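Local atomic coordinates of FAD-dependent oxidoreductase (Actinomadura kijaniata, PDB entry 3M9V), a protein that probably acts as a flavin-dependent oxidoreductase of the acyl-CoA dehydrogenase family, binds dTDP, and is a key enzyme in the biosynthesis of the sugar D-kijanose. Residues G49-D54 with A175-H180; V86-V91 with A101-L106; T154-P157 with W163-S166; T179-N184 with P206-L211. All coordinates share one frame; numbering follows the deposited sequence. Where two conformers were deposited one is given.

In the fold
Contact 2 is the core member of the set, two helices of the N-terminal family region packed through leucine, valine and histidine near the nucleotide pocket. Contact 1 lies at the surface, where the approach to helix 53-61 meets the loop between strands 163-172 and 180-187; its F51 touches A101 of contact 2. Contacts 3 and 4 belong to the sheet of the middle domain and are partly buried, but differ in chemistry: contact 3 is a backbone-bonded hairpin, whereas contact 4 spans strands through side chains alone, an aromatic pair flanked by a valine. Contacts 1 and 4 share T179 and H180, and A175 of contact 1 packs against F181 and V210 of contact 4.

Contact 1 of 4, residues G49-D54 with A175-H180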
loop_
_atom_site.group_PDB
_atom_site.type_symbol
_atom_site.label_atom_id
_atom_site.label_comp_id
_atom_site.label_asym_id
_atom_site.label_seq_id
_atom_site.Cartn_x
_atom_site.Cartn_y
_atom_site.Cartn_z
ATOM N N GLY A 49 -11.436 -26.012 18.624
ATOM C CA GLY A 49 -10.444 -26.612 17.732
ATOM C C GLY A 49 -10.869 -27.996 17.266
ATOM O O GLY A 49 -10.045 -28.895 17.145
ATOM N N THR A 50 -12.161 -28.206 17.030
ATOM C CA THR A 50 -12.639 -29.562 16.790
ATOM C C THR A 50 -13.317 -29.597 15.428
ATOM O O THR A 50 -13.891 -28.614 14.951
ATOM C CB THR A 50 -13.700 -29.999 17.842
ATOM O OG1 THR A 50 -14.803 -29.084 17.817
ATOM C CG2 THR A 50 -13.113 -30.081 19.257
ATOM N N PHE A 51 -13.251 -30.759 14.795
ATOM C CA PHE A 51 -13.696 -30.896 13.419
ATOM C C PHE A 51 -15.225 -31.072 13.426
ATOM O O PHE A 51 -15.767 -31.744 14.301
ATOM C CB PHE A 51 -12.960 -32.090 12.811
ATOM C CG PHE A 51 -13.223 -32.247 11.358
ATOM C CD1 PHE A 51 -12.473 -31.532 10.423
ATOM C CD2 PHE A 51 -14.263 -33.071 10.935
ATOM C CE1 PHE A 51 -12.768 -31.655 9.071
ATOM C CE2 PHE A 51 -14.551 -33.207 9.581
ATOM C CZ PHE A 51 -13.809 -32.495 8.649
ATOM N N PRO A 52 -15.949 -30.451 12.484
ATOM C CA PRO A 52 -17.406 -30.590 12.551
ATOM C C PRO A 52 -17.878 -31.911 11.921
ATOM O O PRO A 52 -18.314 -31.923 10.771
ATOM C CB PRO A 52 -17.869 -29.392 11.716
ATOM C CG PRO A 52 -16.814 -29.322 10.596
ATOM C CD PRO A 52 -15.519 -29.600 11.354
ATOM N N THR A 53 -17.768 -33.031 12.638
ATOM C CA THR A 53 -18.023 -34.332 12.025
ATOM C C THR A 53 -19.471 -34.430 11.563
ATOM O O THR A 53 -19.756 -35.077 10.557
ATOM C CB THR A 53 -17.754 -35.499 12.993
ATOM O OG1 THR A 53 -18.476 -35.251 14.203
ATOM C CG2 THR A 53 -16.258 -35.621 13.292
ATOM N N ASP A 54 -20.378 -33.756 12.258
ATOM C CA ASP A 54 -21.797 -33.831 11.881
ATOM C C ASP A 54 -22.138 -33.123 10.573
ATOM O O ASP A 54 -23.059 -33.509 9.830
ATOM C CB ASP A 54 -22.709 -33.218 12.964
ATOM C CG ASP A 54 -22.180 -31.892 13.507
ATOM O OD1 ASP A 54 -22.928 -30.906 13.705
ATOM O OD2 ASP A 54 -20.953 -31.834 13.724
ATOM N N ALA A 175 -8.514 -34.902 7.737
ATOM C CA ALA A 175 -8.053 -36.216 8.187
ATOM C C ALA A 175 -8.952 -36.897 9.229
ATOM O O ALA A 175 -9.119 -38.112 9.255
ATOM C CB ALA A 175 -6.589 -36.179 8.645
ATOM N N PRO A 176 -9.579 -36.112 10.112
ATOM C CA PRO A 176 -10.368 -36.796 11.133
ATOM C C PRO A 176 -11.500 -37.683 10.607
ATOM O O PRO A 176 -11.866 -38.645 11.288
ATOM C CB PRO A 176 -10.899 -35.633 11.973
ATOM C CG PRO A 176 -9.731 -34.647 11.902
ATOM C CD PRO A 176 -9.347 -34.693 10.443
ATOM N N VAL A 177 -12.053 -37.397 9.433
ATOM C CA VAL A 177 -13.130 -38.244 8.922
ATOM C C VAL A 177 -12.628 -38.996 7.693
ATOM O O VAL A 177 -13.410 -39.617 6.979
ATOM C CB VAL A 177 -14.449 -37.450 8.634
ATOM C CG1 VAL A 177 -15.006 -36.821 9.916
ATOM C CG2 VAL A 177 -14.233 -36.308 7.640
ATOM N N GLY A 178 -11.323 -38.959 7.445
ATOM C CA GLY A 178 -10.810 -39.478 6.179
ATOM C C GLY A 178 -10.871 -41.002 6.222
ATOM O O GLY A 178 -10.639 -41.583 7.274
ATOM N N THR A 179 -11.193 -41.647 5.107
ATOM C CA THR A 179 -11.264 -43.100 5.046
ATOM C C THR A 179 -10.136 -43.533 4.123
ATOM O O THR A 179 -9.623 -44.650 4.241
ATOM C CB THR A 179 -12.586 -43.592 4.412
ATOM O OG1 THR A 179 -12.743 -43.013 3.099
ATOM C CG2 THR A 179 -13.746 -43.218 5.326
ATOM N N HIS A 180 -9.765 -42.662 3.184
ATOM C CA HIS A 180 -8.718 -43.013 2.229
ATOM C C HIS A 180 -7.747 -41.845 2.120
ATOM O O HIS A 180 -8.212 -40.702 2.083
ATOM C CB HIS A 180 -9.288 -43.172 0.828
ATOM C CG HIS A 180 -10.189 -44.352 0.632
ATOM N ND1 HIS A 180 -11.437 -44.448 1.211
ATOM C CD2 HIS A 180 -10.043 -45.448 -0.152
ATOM C CE1 HIS A 180 -12.002 -45.578 0.821
ATOM N NE2 HIS A 180 -11.184 -46.199 -0.013
#
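P176 opens the contact, setting CB of its ring 4.2 Å from CG of F51, an oblique apolar approach at the root of the phenyl group. Proline suits this place: it lies in a short 3-10 segment with A175, and its rigid ring gives the aromatic side chain a fixed apolar surface. V177 follows and does most of the touching. Its two methyls both reach the outer part of the ring, CG1 and CG2 each lying 3.7 Å from CE2 of F51, while CG1 also meets the methyl CG2 of T53 at 3.8 Å. With F51 CG anti to the backbone N (chi1 -174°), the ring extends from its loop to V177. The contact joins the N-terminal and middle regions of an acyl-CoA dehydrogenase fold, bringing the start of helix 53-61 against the loop that leads into strand 180-187. P52, at the N-cap position, centres an inverse gamma turn and lays CD over one face of the F51 ring. With an alanine at F51, both V177 methyls would probably lose their aromatic partner and a gap would open beside P176. Beyond V177, G178 N bonds back to A175 O at 3.0 Å, and G178 O accepts a hydrogen bond from R203.

Contact 2 of 4, residues V86-V91 with A101-L106; sequences VALLAV and ALHMQL
L88 of helix 81-94 reaches across to H103 of helix 96-118 and makes the tight part of this contact. Its methyl CD1 lies 3.6 Å from H103 CB and 3.7 Å from H103 CD2, arriving at the edge of the imidazole near the ring plane. The other methyl, CD2, rests against the helix backbone, 3.8 Å from H103 N. One branched side chain thus straddles the base and rim of the histidine, which is why leucine fits: it supplies two methyls at the end of a short stem. H103 CG is anti to the backbone N (chi1 166°), carrying the ring off to one flank of its helix.

Toward the turn that connects the two helices the packing is looser. V91 CG2 meets L102 CD2 at 4.2 Å, and L88 CD2 stands 4.3 Å from L102 CG. The two segments run nearly antiparallel, at 159°, with axes 10.5 Å apart, a wide spacing that the leucines bridge. This looser side does not face solvent, for V91 is buried and also packs on L31 of helix 22-32 and on T98 and A99. L88 in turn meets V266 of helix 264-283; the pair is therefore buried where the N-terminal helices meet helix 264-283 of the C-terminal region. H103 is about 6 Å by side chain from S259 of the dTDP site. Across the two segments the chemistry is apolar packing: L88 offers only methyl groups to H103, so on this side the imidazole is probably limited by van der Waals packing with L88.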
loop_
_atom_site.group_PDB
_atom_site.type_symbol
_atom_site.label_atom_id
_atom_site.label_comp_id
_atom_site.label_asym_id
_atom_site.label_seq_id
_atom_site.Cartn_x
_atom_site.Cartn_y
_atom_site.Cartn_z
ATOM N N VAL A 86 -17.147 -21.501 -6.845
ATOM C CA VAL A 86 -18.361 -20.740 -6.486
ATOM C C VAL A 86 -19.046 -21.418 -5.308
ATOM O O VAL A 86 -19.509 -20.779 -4.359
ATOM C CB VAL A 86 -19.343 -20.640 -7.650
ATOM C CG1 VAL A 86 -20.705 -20.028 -7.180
ATOM C CG2 VAL A 86 -18.742 -19.742 -8.753
ATOM N N ALA A 87 -19.069 -22.742 -5.301
ATOM C CA ALA A 87 -19.594 -23.460 -4.133
ATOM C C ALA A 87 -18.763 -23.312 -2.854
ATOM O O ALA A 87 -19.307 -23.118 -1.748
ATOM C CB ALA A 87 -19.778 -24.924 -4.528
ATOM N N LEU A 88 -17.433 -23.389 -2.971
ATOM C CA LEU A 88 -16.559 -23.155 -1.808
ATOM C C LEU A 88 -16.734 -21.761 -1.214
ATOM O O LEU A 88 -16.669 -21.551 -0.003
ATOM C CB LEU A 88 -15.082 -23.379 -2.163
ATOM C CG LEU A 88 -14.798 -24.820 -2.615
ATOM C CD1 LEU A 88 -13.323 -25.031 -2.996
ATOM C CD2 LEU A 88 -15.137 -25.754 -1.462
ATOM N N LEU A 89 -16.864 -20.765 -2.083
ATOM C CA LEU A 89 -17.111 -19.396 -1.629
ATOM C C LEU A 89 -18.388 -19.353 -0.766
ATOM O O LEU A 89 -18.390 -18.811 0.353
ATOM C CB LEU A 89 -17.211 -18.531 -2.903
ATOM C CG LEU A 89 -17.189 -17.006 -2.746
ATOM C CD1 LEU A 89 -17.100 -16.325 -4.141
ATOM C CD2 LEU A 89 -18.477 -16.518 -2.043
ATOM N N ALA A 90 -19.484 -19.931 -1.259
ATOM C CA ALA A 90 -20.726 -19.919 -0.456
ATOM C C ALA A 90 -20.528 -20.640 0.888
ATOM O O ALA A 90 -20.961 -20.146 1.941
ATOM C CB ALA A 90 -21.910 -20.577 -1.254
ATOM N N VAL A 91 -19.818 -21.772 0.881
ATOM C CA VAL A 91 -19.558 -22.450 2.154
ATOM C C VAL A 91 -18.671 -21.612 3.083
ATOM O O VAL A 91 -18.916 -21.520 4.287
ATOM C CB VAL A 91 -19.015 -23.895 1.968
ATOM C CG1 VAL A 91 -18.638 -24.563 3.307
ATOM C CG2 VAL A 91 -20.043 -24.772 1.252
ATOM N N ALA A 101 -11.707 -27.905 4.214
ATOM C CA ALA A 101 -11.820 -29.358 4.211
ATOM C C ALA A 101 -12.625 -29.862 3.022
ATOM O O ALA A 101 -12.167 -30.784 2.377
ATOM C CB ALA A 101 -12.418 -29.909 5.503
ATOM N N LEU A 102 -13.812 -29.304 2.753
ATOM C CA LEU A 102 -14.549 -29.702 1.559
ATOM C C LEU A 102 -13.791 -29.608 0.232
ATOM O O LEU A 102 -13.968 -30.465 -0.633
ATOM C CB LEU A 102 -15.859 -28.920 1.450
ATOM C CG LEU A 102 -16.802 -29.306 0.313
ATOM C CD1 LEU A 102 -17.235 -30.752 0.594
ATOM C CD2 LEU A 102 -18.031 -28.392 0.377
ATOM N N HIS A 103 -12.999 -28.556 0.040
ATOM C CA HIS A 103 -12.171 -28.431 -1.155
ATOM C C HIS A 103 -11.334 -29.704 -1.384
ATOM O O HIS A 103 -11.170 -30.110 -2.535
ATOM C CB HIS A 103 -11.197 -27.251 -1.049
ATOM C CG HIS A 103 -10.117 -27.275 -2.086
ATOM N ND1 HIS A 103 -8.865 -27.814 -1.855
ATOM C CD2 HIS A 103 -10.122 -26.873 -3.381
ATOM C CE1 HIS A 103 -8.129 -27.711 -2.951
ATOM N NE2 HIS A 103 -8.878 -27.161 -3.896
ATOM N N MET A 104 -10.805 -30.334 -0.338
ATOM C CA MET A 104 -9.906 -31.503 -0.538
ATOM C C MET A 104 -10.731 -32.632 -1.176
ATOM O O MET A 104 -10.294 -33.320 -2.098
ATOM C CB MET A 104 -9.385 -32.028 0.818
ATOM C CG MET A 104 -8.468 -31.070 1.626
ATOM S SD MET A 104 -7.177 -30.265 0.643
ATOM C CE MET A 104 -6.157 -31.702 0.354
ATOM N N GLN A 105 -11.969 -32.808 -0.720
ATOM C CA GLN A 105 -12.811 -33.833 -1.339
ATOM C C GLN A 105 -13.190 -33.504 -2.782
ATOM O O GLN A 105 -13.091 -34.356 -3.668
ATOM C CB GLN A 105 -14.120 -34.002 -0.573
ATOM C CG GLN A 105 -15.023 -35.075 -1.203
ATOM C CD GLN A 105 -14.680 -36.480 -0.679
ATOM O OE1 GLN A 105 -13.683 -36.672 0.020
ATOM N NE2 GLN A 105 -15.513 -37.459 -1.012
ATOM N N LEU A 106 -13.693 -32.289 -2.996
ATOM C CA LEU A 106 -14.150 -31.894 -4.330
ATOM C C LEU A 106 -13.027 -31.912 -5.358
ATOM O O LEU A 106 -13.204 -32.346 -6.494
ATOM C CB LEU A 106 -14.876 -30.545 -4.349
ATOM C CG LEU A 106 -16.087 -30.500 -3.404
ATOM C CD1 LEU A 106 -16.943 -29.286 -3.692
ATOM C CD2 LEU A 106 -16.951 -31.723 -3.594
#

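Contact 3 of 4, residues T154-P157 with W163-S166; sequences TLRP and WLLS
The shortest polar bond here, 2.7 Å from L164 N to R156 O, is returned by R156 N to L164 O at 2.8 Å, both donors lying in the plane of the carbonyl they reach. These strands form an antiparallel beta hairpin of the middle domain. R156-L164 and T154-S166 are its hydrogen-bonded pairs, and T154 N meets S166 O at 2.9 Å with an N-H...O angle of 160°. Between them L155 and L165 form a non-hydrogen-bonded pair, suited to the buried face by their branched apolar ends; L155 also packs on A197 and P199 of strand 196-202.

The opposite face is more polar. Bent at chi3 (-42°), the R156 chain brings its guanidinium over L164, whose CD1 lies 4.0 Å from R156 NH1 above one face of the group. D231 pairs with this guanidinium in a salt bridge, and its backbone N also bonds S166 OG, so arginine and serine are both tied to the adjoining strand. W163 stands at the end of the hairpin, near P157. Across its indole passes L155, at about a right angle: CD2 is 3.5 Å from W163 CB, and CD1 makes a CH-pi contact 4.3 Å from the centroid of the W163 five-membered ring.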
loop_
_atom_site.group_PDB
_atom_site.type_symbol
_atom_site.label_atom_id
_atom_site.label_comp_id
_atom_site.label_asym_id
_atom_site.label_seq_id
_atom_site.Cartn_x
_atom_site.Cartn_y
_atom_site.Cartn_z
ATOM N N THR A 154 8.646 -42.893 2.417
ATOM C CA THR A 154 9.233 -43.767 1.397
ATOM C C THR A 154 8.466 -45.082 1.289
ATOM O O THR A 154 7.940 -45.595 2.276
ATOM C CB THR A 154 10.720 -44.062 1.723
ATOM O OG1 THR A 154 10.794 -44.594 3.045
ATOM C CG2 THR A 154 11.496 -42.779 1.855
ATOM N N LEU A 155 8.375 -45.606 0.076
ATOM C CA LEU A 155 7.744 -46.891 -0.161
ATOM C C LEU A 155 8.853 -47.909 -0.422
ATOM O O LEU A 155 9.748 -47.676 -1.234
ATOM C CB LEU A 155 6.861 -46.850 -1.409
ATOM C CG LEU A 155 5.343 -46.691 -1.475
ATOM C CD1 LEU A 155 4.924 -46.942 -2.919
ATOM C CD2 LEU A 155 4.583 -47.619 -0.531
ATOM N N ARG A 156 8.784 -49.042 0.261
ATOM C CA ARG A 156 9.836 -50.056 0.217
ATOM C C ARG A 156 9.169 -51.352 -0.251
ATOM O O ARG A 156 8.070 -51.698 0.192
ATOM C CB ARG A 156 10.275 -50.269 1.667
ATOM C CG ARG A 156 11.755 -50.345 1.930
ATOM C CD ARG A 156 11.930 -51.141 3.209
ATOM N NE ARG A 156 10.943 -50.754 4.212
ATOM C CZ ARG A 156 10.680 -51.447 5.317
ATOM N NH1 ARG A 156 9.778 -50.999 6.178
ATOM N NH2 ARG A 156 11.312 -52.586 5.568
ATOM N N PRO A 157 9.834 -52.115 -1.131
ATOM C CA PRO A 157 9.125 -53.289 -1.650
ATOM C C PRO A 157 8.973 -54.297 -0.511
ATOM O O PRO A 157 9.834 -54.359 0.362
ATOM C CB PRO A 157 10.055 -53.796 -2.753
ATOM C CG PRO A 157 11.425 -53.361 -2.297
ATOM C CD PRO A 157 11.242 -52.064 -1.558
ATOM N N TRP A 163 4.221 -53.487 -1.078
ATOM C CA TRP A 163 5.063 -52.423 -0.515
ATOM C C TRP A 163 4.785 -52.166 0.966
ATOM O O TRP A 163 3.759 -52.567 1.513
ATOM C CB TRP A 163 4.785 -51.070 -1.197
ATOM C CG TRP A 163 4.847 -51.094 -2.697
ATOM C CD1 TRP A 163 3.838 -51.430 -3.560
ATOM C CD2 TRP A 163 5.974 -50.740 -3.505
ATOM N NE1 TRP A 163 4.286 -51.327 -4.860
ATOM C CE2 TRP A 163 5.588 -50.900 -4.854
ATOM C CE3 TRP A 163 7.272 -50.306 -3.216
ATOM C CZ2 TRP A 163 6.454 -50.640 -5.922
ATOM C CZ3 TRP A 163 8.133 -50.061 -4.271
ATOM C CH2 TRP A 163 7.714 -50.216 -5.609
ATOM N N LEU A 164 5.712 -51.448 1.580
ATOM C CA LEU A 164 5.594 -51.040 2.966
ATOM C C LEU A 164 5.898 -49.540 2.938
ATOM O O LEU A 164 6.847 -49.083 2.289
ATOM C CB LEU A 164 6.565 -51.781 3.897
ATOM C CG LEU A 164 6.364 -53.305 3.956
ATOM C CD1 LEU A 164 7.575 -53.964 4.610
ATOM C CD2 LEU A 164 5.128 -53.578 4.791
ATOM N N LEU A 165 5.054 -48.791 3.631
ATOM C CA LEU A 165 5.080 -47.334 3.549
ATOM C C LEU A 165 5.503 -46.854 4.931
ATOM O O LEU A 165 4.868 -47.209 5.937
ATOM C CB LEU A 165 3.690 -46.804 3.179
ATOM C CG LEU A 165 3.464 -45.286 3.238
ATOM C CD1 LEU A 165 4.354 -44.554 2.213
ATOM C CD2 LEU A 165 1.993 -44.984 2.997
ATOM N N SER A 166 6.568 -46.061 5.003
ATOM C CA SER A 166 6.897 -45.408 6.267
ATOM C C SER A 166 7.129 -43.908 6.113
ATOM O O SER A 166 7.690 -43.447 5.115
ATOM C CB SER A 166 8.143 -46.039 6.894
ATOM O OG SER A 166 7.865 -47.335 7.394
#

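Contact 4 of 4, residues T179-N184 with P206-L211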
loop_
_atom_site.group_PDB
_atom_site.type_symbol
_atom_site.label_atom_id
_atom_site.label_comp_id
_atom_site.label_asym_id
_atom_site.label_seq_id
_atom_site.Cartn_x
_atom_site.Cartn_y
_atom_site.Cartn_z
ATOM N N THR A 179 -11.193 -41.647 5.107
ATOM C CA THR A 179 -11.264 -43.100 5.046
ATOM C C THR A 179 -10.136 -43.533 4.123
ATOM O O THR A 179 -9.623 -44.650 4.241
ATOM C CB THR A 179 -12.586 -43.592 4.412
ATOM O OG1 THR A 179 -12.743 -43.013 3.099
ATOM C CG2 THR A 179 -13.746 -43.218 5.326
ATOM N N HIS A 180 -9.765 -42.662 3.184
ATOM C CA HIS A 180 -8.718 -43.013 2.229
ATOM C C HIS A 180 -7.747 -41.845 2.120
ATOM O O HIS A 180 -8.212 -40.702 2.083
ATOM C CB HIS A 180 -9.288 -43.172 0.828
ATOM C CG HIS A 180 -10.189 -44.352 0.632
ATOM N ND1 HIS A 180 -11.437 -44.448 1.211
ATOM C CD2 HIS A 180 -10.043 -45.448 -0.152
ATOM C CE1 HIS A 180 -12.002 -45.578 0.821
ATOM N NE2 HIS A 180 -11.184 -46.199 -0.013
ATOM N N PHE A 181 -6.449 -42.116 2.021
ATOM C CA PHE A 181 -5.436 -41.059 2.080
ATOM C C PHE A 181 -4.502 -41.264 0.897
ATOM O O PHE A 181 -3.806 -42.297 0.811
ATOM C CB PHE A 181 -4.663 -41.134 3.401
ATOM C CG PHE A 181 -5.504 -40.849 4.603
ATOM C CD1 PHE A 181 -5.490 -39.592 5.197
ATOM C CD2 PHE A 181 -6.380 -41.807 5.092
ATOM C CE1 PHE A 181 -6.295 -39.317 6.300
ATOM C CE2 PHE A 181 -7.204 -41.547 6.176
ATOM C CZ PHE A 181 -7.156 -40.301 6.779
ATOM N N VAL A 182 -4.520 -40.319 -0.040
ATOM C CA VAL A 182 -3.576 -40.357 -1.155
ATOM C C VAL A 182 -2.281 -39.683 -0.715
ATOM O O VAL A 182 -2.315 -38.543 -0.252
ATOM C CB VAL A 182 -4.151 -39.635 -2.383
ATOM C CG1 VAL A 182 -3.185 -39.681 -3.563
ATOM C CG2 VAL A 182 -5.445 -40.270 -2.792
ATOM N N ILE A 183 -1.148 -40.376 -0.817
ATOM C CA ILE A 183 0.060 -39.950 -0.118
ATOM C C ILE A 183 1.123 -39.741 -1.185
ATOM O O ILE A 183 1.288 -40.589 -2.064
ATOM C CB ILE A 183 0.570 -41.039 0.856
ATOM C CG1 ILE A 183 -0.520 -41.386 1.874
ATOM C CG2 ILE A 183 1.806 -40.601 1.647
ATOM C CD1 ILE A 183 -0.963 -40.197 2.705
ATOM N N ASN A 184 1.828 -38.617 -1.130
ATOM C CA ASN A 184 2.936 -38.435 -2.054
ATOM C C ASN A 184 4.186 -39.073 -1.461
ATOM O O ASN A 184 4.638 -38.688 -0.382
ATOM C CB ASN A 184 3.190 -36.949 -2.284
ATOM C CG ASN A 184 2.106 -36.312 -3.134
ATOM O OD1 ASN A 184 1.089 -36.934 -3.460
ATOM N ND2 ASN A 184 2.341 -35.067 -3.525
ATOM N N PRO A 206 -2.810 -51.427 8.974
ATOM C CA PRO A 206 -1.980 -51.550 10.173
ATOM C C PRO A 206 -0.797 -50.577 10.110
ATOM O O PRO A 206 -0.246 -50.364 9.025
ATOM C CB PRO A 206 -1.434 -52.987 10.081
ATOM C CG PRO A 206 -2.266 -53.674 9.051
ATOM C CD PRO A 206 -2.779 -52.627 8.121
ATOM N N GLY A 207 -0.352 -50.030 11.234
ATOM C CA GLY A 207 0.733 -49.053 11.161
ATOM C C GLY A 207 0.335 -47.608 10.873
ATOM O O GLY A 207 1.172 -46.703 10.930
ATOM N N PHE A 208 -0.944 -47.390 10.582
ATOM C CA PHE A 208 -1.466 -46.090 10.143
ATOM C C PHE A 208 -2.075 -45.367 11.337
ATOM O O PHE A 208 -3.009 -45.883 11.940
ATOM C CB PHE A 208 -2.543 -46.210 9.056
ATOM C CG PHE A 208 -3.011 -44.867 8.540
ATOM C CD1 PHE A 208 -2.128 -44.006 7.907
ATOM C CD2 PHE A 208 -4.310 -44.436 8.740
ATOM C CE1 PHE A 208 -2.541 -42.763 7.450
ATOM C CE2 PHE A 208 -4.735 -43.199 8.286
ATOM C CZ PHE A 208 -3.848 -42.357 7.649
ATOM N N THR A 209 -1.553 -44.198 11.700
ATOM C CA THR A 209 -2.175 -43.423 12.779
ATOM C C THR A 209 -2.532 -42.006 12.326
ATOM O O THR A 209 -1.711 -41.361 11.669
ATOM C CB THR A 209 -1.208 -43.227 13.971
ATOM O OG1 THR A 209 -0.670 -44.495 14.359
ATOM C CG2 THR A 209 -1.990 -42.678 15.158
ATOM N N VAL A 210 -3.737 -41.551 12.667
ATOM C CA VAL A 210 -4.101 -40.137 12.553
ATOM C C VAL A 210 -3.898 -39.383 13.858
ATOM O O VAL A 210 -4.513 -39.775 14.841
ATOM C CB VAL A 210 -5.562 -40.000 12.122
ATOM C CG1 VAL A 210 -5.986 -38.520 12.104
ATOM C CG2 VAL A 210 -5.718 -40.651 10.749
ATOM N N LEU A 211 -3.052 -38.352 13.893
ATOM C CA LEU A 211 -2.751 -37.713 15.175
ATOM C C LEU A 211 -3.801 -36.634 15.417
ATOM O O LEU A 211 -4.695 -36.430 14.592
ATOM C CB LEU A 211 -1.357 -37.094 15.205
ATOM C CG LEU A 211 -0.138 -37.979 14.919
ATOM C CD1 LEU A 211 1.152 -37.151 15.080
ATOM C CD2 LEU A 211 -0.095 -39.183 15.853
#
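An edge-to-face aromatic pair carries this contact: F208 turns its edge to the face of F181, with ring centroids 4.8 Å apart and planes at 53°. F208 CZ sits over the centre of the F181 ring, 3.6 Å from F181 CD2, while F208 CE2 comes equally close to F181 CE2. The two side chains meet at about a right angle. F208 CG stands anti to the backbone N (chi1 -176°), which carries its ring inward from the more exposed strand, and two flat, apolar groups can fill a span where the CA atoms of F181 and F208 are still 10.3 Å apart.

Aliphatic packing adds a smaller share. V210, on the same side of its strand as F208, places CG2 4.2 Å from F181 CZ. A serine in place of F181 would probably leave the F208 edge without a face to rest on and open a gap beside V210.

The pair lies in the beta-rich middle domain of the acyl-CoA dehydrogenase family, where strand 180-187 leads on to N184 of the dTDP pocket. The rings bridge strands 180-187 and 208-210, which are not paired with each other in the sheet, with I227 of strand 225-234, V201 of strand 196-202 and C142 of strand 141-147 around them.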